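PDB 4YIV: apical membrane antigen AMA1 from Toxoplasma gondii ME49, which plays an essential part in host-cell invasion as a microneme protein of the moving junction formed between parasite and host membranes. Local coordinates for residues Thr86-Glu89 and Tyr90-Gly94; Val144-Asp147 and Lys148-Ala152. All blocks are in the same frame, centred on the assembly; numbering follows the deposited sequence.

Both contacts are local and lie on the surface, on the same side of the chain's centre, with centres about 24 Å apart and nearest atoms about 13 Å apart. Neither is core packing, and they share no secondary-structure element. Contact 1 is the short helix 87-93 from its N-cap to its end; contact 2 is a tight turn in the loop between helix 132-141 and strand 159-162. Contact 1 relies on repeated i to i+4 backbone bonds, with lysine chains set against Glu-87 and Gln-92. Contact 2 instead draws its polar grip mainly from Asp-147, whose backbone and carboxylate tie both limbs of the turn, beside a small apolar patch.

Contact 1. Residues Thr86-Glu89 and Tyr90-Gly94; sequences TEKE and YKQSG
A capping box opens the short helix 87-93: Thr-86 occupies the N-cap, and its carbonyl O accepts Tyr-90 N at 3.1 Å. The i to i+4 series continues with Lys-91 N to Glu-87 O, Gln-92 N to Lys-88 O and Ser-93 N to Glu-89 O, the last the most bent at the hydrogen (135°). At the first turn Thr-86 OG1 takes the N-H of Glu-89 at 3.1 Å, and the Glu-89 carboxylate returns toward Thr-86 N to complete the box, although the place of OE2 is less sure; it also bonds to a glycerol, probably from the crystallisation liquor.

On one flank Glu-87 bends at chi2 (48°), bringing OE1 alongside the Lys-91 chain, 3.4 Å from CE; the salt bridge to NZ is long, 3.8 Å. On the next, Lys-88 and Gln-92 cross obliquely, Lys-88 CE lying 3.3 Å from the amide NE2. The Tyr-90 ring meets Ser-93 OG at its edge, in the ring plane. Ser-93 OG donates to Gly-94 O at 2.8 Å, in the carbonyl plane on a lone pair. Tyr-90 OH bonds to Asn-95, and its side chain touches Leu-97 and Thr-194. Gly-94, with positive phi, leaves the helical path while its N still bonds Tyr-90 O. The whole is characteristic of a two-turn surface helix opened by a threonine-glutamate capping box and ended at a glycine.

Contact 2. Residues Val144-Asp147 and Lys148-Ala152; sequences VAMD and KNNKA
With chi1 at 69°, Asp-147 holds its carboxylate between its own N and carbonyl carbon, turning OD1 inward to Lys-151 N; Met-146, bent at both chi2 and chi3, folds its thioether over Asn-150 and Ala-152. Asp-147 OD1 accepts Lys-151 N at 3.0 Å, the donor lying above the carboxylate plane rather than within it. Asp-147 OD1 also takes Asn-149 N at 2.8 Å through a weak, bent bond in the manner of an Asx turn. Two backbone N-H groups thus converge on one oxygen, which should help to fix the rotation of the carboxylate.

The backbone closes the loop as well. Asn-150 N reaches Asp-147 O at 2.9 Å in the type I turn from Asp-147 to Asn-150, from well above the carbonyl plane. Asp-147 N donates to Lys-151 O at 2.8 Å, a straighter bond (161°). Asn-150 has positive phi (46°), as in the type I turn with a G1 bulge found in many hairpins.

Beyond the turn, Met-146 and Ala-152 form a single beta bridge, and Met-146 CA makes a CA-H...O contact with Lys-151 O. Met-146 SD sits 3.7 Å from Ala-152 CA, while its methyl CE lies against Asn-150 O. Ala-152 CB also meets Val-144 CG2, at 4.1 Å. The Lys-151 chain is extended, and its CB rests beside the Asp-147 carboxylate.

Further pairing of Ala-145 with Thr-153 and Tyr-155 continues the two limbs, and Lys-148 N bonds to Asp-48, just after strand 43-47. The turn projects at the surface from the loop linking helix 132-141 to strand 159-162.

Contact 1. Residues Thr86-Glu89 and Tyr90-Gly94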
ATOM      1  N   THR A  86     -13.186   0.964 -25.950  1.00 31.69           N
ATOM      2  CA  THR A  86     -13.927   1.929 -26.762  1.00 33.41           C
ATOM      3  C   THR A  86     -15.337   1.397 -26.947  1.00 37.54           C
ATOM      4  O   THR A  86     -15.568   0.216 -26.716  1.00 32.09           O
ATOM      5  CB  THR A  86     -13.293   2.101 -28.136  1.00 38.90           C
ATOM      6  OG1 THR A  86     -13.417   0.857 -28.846  1.00 32.45           O
ATOM      7  CG2 THR A  86     -11.806   2.488 -28.005  1.00 35.27           C
ATOM      8  N   GLU A  87     -16.260   2.233 -27.410  1.00 42.64           N
ATOM      9  CA  GLU A  87     -17.611   1.759 -27.701  1.00 45.69           C
ATOM     10  C   GLU A  87     -17.583   0.591 -28.693  1.00 42.28           C
ATOM     11  O   GLU A  87     -18.283  -0.411 -28.513  1.00 40.82           O
ATOM     12  CB  GLU A  87     -18.481   2.890 -28.242  1.00 50.56           C
ATOM     13  CG  GLU A  87     -19.902   2.451 -28.535  1.00 68.07           C
ATOM     14  CD  GLU A  87     -20.512   1.664 -27.371  1.00 79.71           C
ATOM     15  OE1 GLU A  87     -20.814   0.446 -27.549  1.00 66.68           O
ATOM     16  OE2 GLU A  87     -20.665   2.269 -26.277  1.00 80.81           O
ATOM     17  N   LYS A  88     -16.738   0.695 -29.710  1.00 41.16           N
ATOM     18  CA  LYS A  88     -16.690  -0.331 -30.740  1.00 40.95           C
ATOM     19  C   LYS A  88     -16.156  -1.655 -30.202  1.00 41.15           C
ATOM     20  O   LYS A  88     -16.635  -2.719 -30.576  1.00 40.24           O
ATOM     21  CB  LYS A  88     -15.833   0.136 -31.925  1.00 49.07           C
ATOM     22  CG  LYS A  88     -15.626  -0.949 -32.977  1.00 57.52           C
ATOM     23  CD  LYS A  88     -15.280  -0.364 -34.345  1.00 67.12           C
ATOM     24  CE  LYS A  88     -14.984  -1.482 -35.355  1.00 72.98           C
ATOM     25  NZ  LYS A  88     -14.507  -0.960 -36.670  1.00 85.03           N
ATOM     26  N   GLU A  89     -15.170  -1.605 -29.316  1.00 35.60           N
ATOM     27  CA  GLU A  89     -14.661  -2.840 -28.723  1.00 37.09           C
ATOM     28  C   GLU A  89     -15.719  -3.526 -27.862  1.00 32.50           C
ATOM     29  O   GLU A  89     -15.802  -4.759 -27.817  1.00 33.84           O
ATOM     30  CB  GLU A  89     -13.408  -2.550 -27.897  1.00 33.65           C
ATOM     31  CG  GLU A  89     -12.238  -2.258 -28.784  1.00 37.77           C
ATOM     32  CD  GLU A  89     -11.048  -1.648 -28.055  1.00 41.92           C
ATOM     33  OE1 GLU A  89      -9.915  -1.778 -28.563  1.00 43.43           O
ATOM     34  OE2 GLU A  89     -11.248  -1.018 -26.996  1.00 36.75           O
ATOM     35  N   TYR A  90     -16.520  -2.720 -27.177  1.00 30.75           N
ATOM     36  CA  TYR A  90     -17.577  -3.240 -26.307  1.00 29.91           C
ATOM     37  C   TYR A  90     -18.686  -3.863 -27.162  1.00 35.34           C
ATOM     38  O   TYR A  90     -19.224  -4.926 -26.845  1.00 34.79           O
ATOM     39  CB  TYR A  90     -18.131  -2.126 -25.469  1.00 30.70           C
ATOM     40  CG  TYR A  90     -19.199  -2.489 -24.492  1.00 27.84           C
ATOM     41  CD1 TYR A  90     -19.312  -3.766 -23.950  1.00 31.71           C
ATOM     42  CD2 TYR A  90     -20.103  -1.518 -24.086  1.00 36.22           C
ATOM     43  CE1 TYR A  90     -20.321  -4.050 -23.028  1.00 28.95           C
ATOM     44  CE2 TYR A  90     -21.090  -1.786 -23.176  1.00 33.58           C
ATOM     45  CZ  TYR A  90     -21.201  -3.046 -22.643  1.00 33.07           C
ATOM     46  OH  TYR A  90     -22.227  -3.281 -21.740  1.00 34.79           O
ATOM     47  N   LYS A  91     -19.040  -3.186 -28.242  1.00 37.45           N
ATOM     48  CA  LYS A  91     -20.026  -3.766 -29.147  1.00 41.89           C
ATOM     49  C   LYS A  91     -19.503  -5.094 -29.690  1.00 39.39           C
ATOM     50  O   LYS A  91     -20.248  -6.057 -29.734  1.00 40.61           O
ATOM     51  CB  LYS A  91     -20.380  -2.813 -30.279  1.00 43.11           C
ATOM     52  CG  LYS A  91     -21.756  -2.185 -30.082  1.00 59.39           C
ATOM     53  CD  LYS A  91     -21.808  -0.753 -30.594  1.00 72.11           C
ATOM     54  CE  LYS A  91     -23.022  -0.002 -30.059  1.00 75.75           C
ATOM     55  NZ  LYS A  91     -23.017   1.426 -30.511  1.00 82.45           N
ATOM     56  N   GLN A  92     -18.221  -5.166 -30.042  1.00 38.88           N
ATOM     57  CA  GLN A  92     -17.640  -6.425 -30.526  1.00 38.38           C
ATOM     58  C   GLN A  92     -17.593  -7.542 -29.485  1.00 39.60           C
ATOM     59  O   GLN A  92     -17.684  -8.704 -29.840  1.00 38.35           O
ATOM     60  CB  GLN A  92     -16.223  -6.197 -31.052  1.00 42.83           C
ATOM     61  CG  GLN A  92     -16.180  -5.475 -32.379  1.00 53.91           C
ATOM     62  CD  GLN A  92     -14.759  -5.146 -32.813  1.00 67.22           C
ATOM     63  OE1 GLN A  92     -13.783  -5.569 -32.179  1.00 62.76           O
ATOM     64  NE2 GLN A  92     -14.637  -4.377 -33.897  1.00 63.54           N
ATOM     65  N   SER A  93     -17.419  -7.216 -28.206  1.00 33.62           N
ATOM     66  CA  SER A  93     -17.292  -8.260 -27.200  1.00 34.64           C
ATOM     67  C   SER A  93     -18.643  -8.694 -26.638  1.00 31.78           C
ATOM     68  O   SER A  93     -18.797  -9.828 -26.189  1.00 36.38           O
ATOM     69  CB  SER A  93     -16.390  -7.780 -26.050  1.00 34.03           C
ATOM     70  OG  SER A  93     -17.006  -6.718 -25.334  1.00 31.49           O
ATOM     71  N   GLY A  94     -19.606  -7.782 -26.616  1.00 34.60           N
ATOM     72  CA  GLY A  94     -20.803  -7.969 -25.798  1.00 35.77           C
ATOM     73  C   GLY A  94     -20.437  -7.866 -24.314  1.00 34.49           C
ATOM     74  O   GLY A  94     -19.320  -7.445 -23.993  1.00 31.26           O
TER

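Contact 2. Residues Val144-Asp147 and Lys148-Ala152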
ATOM      1  N   VAL A 144      -5.815  15.844 -14.024  1.00 33.46           N
ATOM      2  CA  VAL A 144      -7.175  15.878 -13.478  1.00 32.51           C
ATOM      3  C   VAL A 144      -8.147  15.399 -14.541  1.00 30.40           C
ATOM      4  O   VAL A 144      -7.866  15.503 -15.734  1.00 31.44           O
ATOM      5  CB  VAL A 144      -7.610  17.292 -13.018  1.00 34.77           C
ATOM      6  CG1 VAL A 144      -6.852  17.720 -11.762  1.00 35.35           C
ATOM      7  CG2 VAL A 144      -7.473  18.315 -14.181  1.00 36.65           C
ATOM      8  N   ALA A 145      -9.285  14.870 -14.099  1.00 32.82           N
ATOM      9  CA  ALA A 145     -10.366  14.531 -14.996  1.00 31.84           C
ATOM     10  C   ALA A 145     -10.921  15.795 -15.679  1.00 29.34           C
ATOM     11  O   ALA A 145     -11.094  16.844 -15.047  1.00 29.09           O
ATOM     12  CB  ALA A 145     -11.457  13.826 -14.242  1.00 30.15           C
ATOM     13  N   MET A 146     -11.201  15.663 -16.966  1.00 33.78           N
ATOM     14  CA  MET A 146     -11.874  16.687 -17.745  1.00 36.63           C
ATOM     15  C   MET A 146     -13.343  16.288 -17.840  1.00 35.02           C
ATOM     16  O   MET A 146     -13.655  15.112 -18.035  1.00 32.62           O
ATOM     17  CB  MET A 146     -11.244  16.795 -19.139  1.00 39.51           C
ATOM     18  CG  MET A 146      -9.720  17.023 -19.118  1.00 39.26           C
ATOM     19  SD  MET A 146      -9.293  18.585 -18.339  1.00 44.97           S
ATOM     20  CE  MET A 146      -9.938  19.690 -19.597  1.00 44.71           C
ATOM     21  N   ASP A 147     -14.252  17.242 -17.729  1.00 35.62           N
ATOM     22  CA  ASP A 147     -15.657  16.880 -17.740  1.00 35.96           C
ATOM     23  C   ASP A 147     -16.198  16.868 -19.176  1.00 44.18           C
ATOM     24  O   ASP A 147     -15.419  17.006 -20.137  1.00 41.35           O
ATOM     25  CB  ASP A 147     -16.438  17.823 -16.820  1.00 33.45           C
ATOM     26  CG  ASP A 147     -16.523  19.254 -17.341  1.00 36.48           C
ATOM     27  OD1 ASP A 147     -16.277  19.493 -18.542  1.00 42.48           O
ATOM     28  OD2 ASP A 147     -16.867  20.149 -16.524  1.00 40.46           O
ATOM     29  N   LYS A 148     -17.514  16.676 -19.318  1.00 40.33           N
ATOM     30  CA  LYS A 148     -18.155  16.560 -20.641  1.00 42.53           C
ATOM     31  C   LYS A 148     -17.947  17.800 -21.527  1.00 43.12           C
ATOM     32  O   LYS A 148     -18.006  17.706 -22.752  1.00 47.96           O
ATOM     33  CB  LYS A 148     -19.658  16.305 -20.480  1.00 40.12           C
ATOM     34  CG  LYS A 148     -20.018  14.954 -19.915  1.00 43.76           C
ATOM     35  CD  LYS A 148     -21.538  14.822 -19.761  1.00 47.26           C
ATOM     36  CE  LYS A 148     -21.923  13.513 -19.087  1.00 51.42           C
ATOM     37  NZ  LYS A 148     -23.347  13.136 -19.374  1.00 54.86           N
ATOM     38  N   ASN A 149     -17.741  18.956 -20.905  1.00 40.38           N
ATOM     39  CA  ASN A 149     -17.450  20.199 -21.625  1.00 47.75           C
ATOM     40  C   ASN A 149     -15.945  20.447 -21.807  1.00 50.98           C
ATOM     41  O   ASN A 149     -15.526  21.588 -22.030  1.00 46.98           O
ATOM     42  CB  ASN A 149     -18.060  21.396 -20.885  1.00 54.63           C
ATOM     43  CG  ASN A 149     -19.585  21.362 -20.862  1.00 65.64           C
ATOM     44  OD1 ASN A 149     -20.224  20.838 -21.779  1.00 60.03           O
ATOM     45  ND2 ASN A 149     -20.172  21.931 -19.816  1.00 74.09           N
ATOM     46  N   ASN A 150     -15.149  19.381 -21.700  1.00 46.11           N
ATOM     47  CA  ASN A 150     -13.685  19.471 -21.706  1.00 46.93           C
ATOM     48  C   ASN A 150     -13.151  20.569 -20.791  1.00 48.40           C
ATOM     49  O   ASN A 150     -12.218  21.303 -21.142  1.00 50.20           O
ATOM     50  CB  ASN A 150     -13.170  19.693 -23.131  1.00 53.70           C
ATOM     51  CG  ASN A 150     -11.715  19.289 -23.288  1.00 60.64           C
ATOM     52  OD1 ASN A 150     -11.280  18.259 -22.765  1.00 59.39           O
ATOM     53  ND2 ASN A 150     -10.948  20.109 -23.994  1.00 70.06           N
ATOM     54  N   LYS A 151     -13.750  20.673 -19.608  1.00 39.62           N
ATOM     55  CA  LYS A 151     -13.307  21.631 -18.597  1.00 35.40           C
ATOM     56  C   LYS A 151     -12.640  20.848 -17.454  1.00 40.43           C
ATOM     57  O   LYS A 151     -13.007  19.694 -17.183  1.00 37.21           O
ATOM     58  CB  LYS A 151     -14.480  22.462 -18.083  1.00 44.13           C
ATOM     59  CG  LYS A 151     -14.098  23.445 -16.989  1.00 60.56           C
ATOM     60  CD  LYS A 151     -15.314  24.188 -16.446  1.00 80.26           C
ATOM     61  CE  LYS A 151     -14.951  25.091 -15.277  1.00 82.14           C
ATOM     62  NZ  LYS A 151     -16.176  25.672 -14.668  1.00 93.11           N
ATOM     63  N   ALA A 152     -11.687  21.479 -16.784  1.00 36.57           N
ATOM     64  CA  ALA A 152     -10.885  20.810 -15.777  1.00 38.07           C
ATOM     65  C   ALA A 152     -11.698  20.642 -14.513  1.00 38.17           C
ATOM     66  O   ALA A 152     -12.514  21.510 -14.173  1.00 39.18           O
ATOM     67  CB  ALA A 152      -9.630  21.594 -15.485  1.00 37.31           C
TER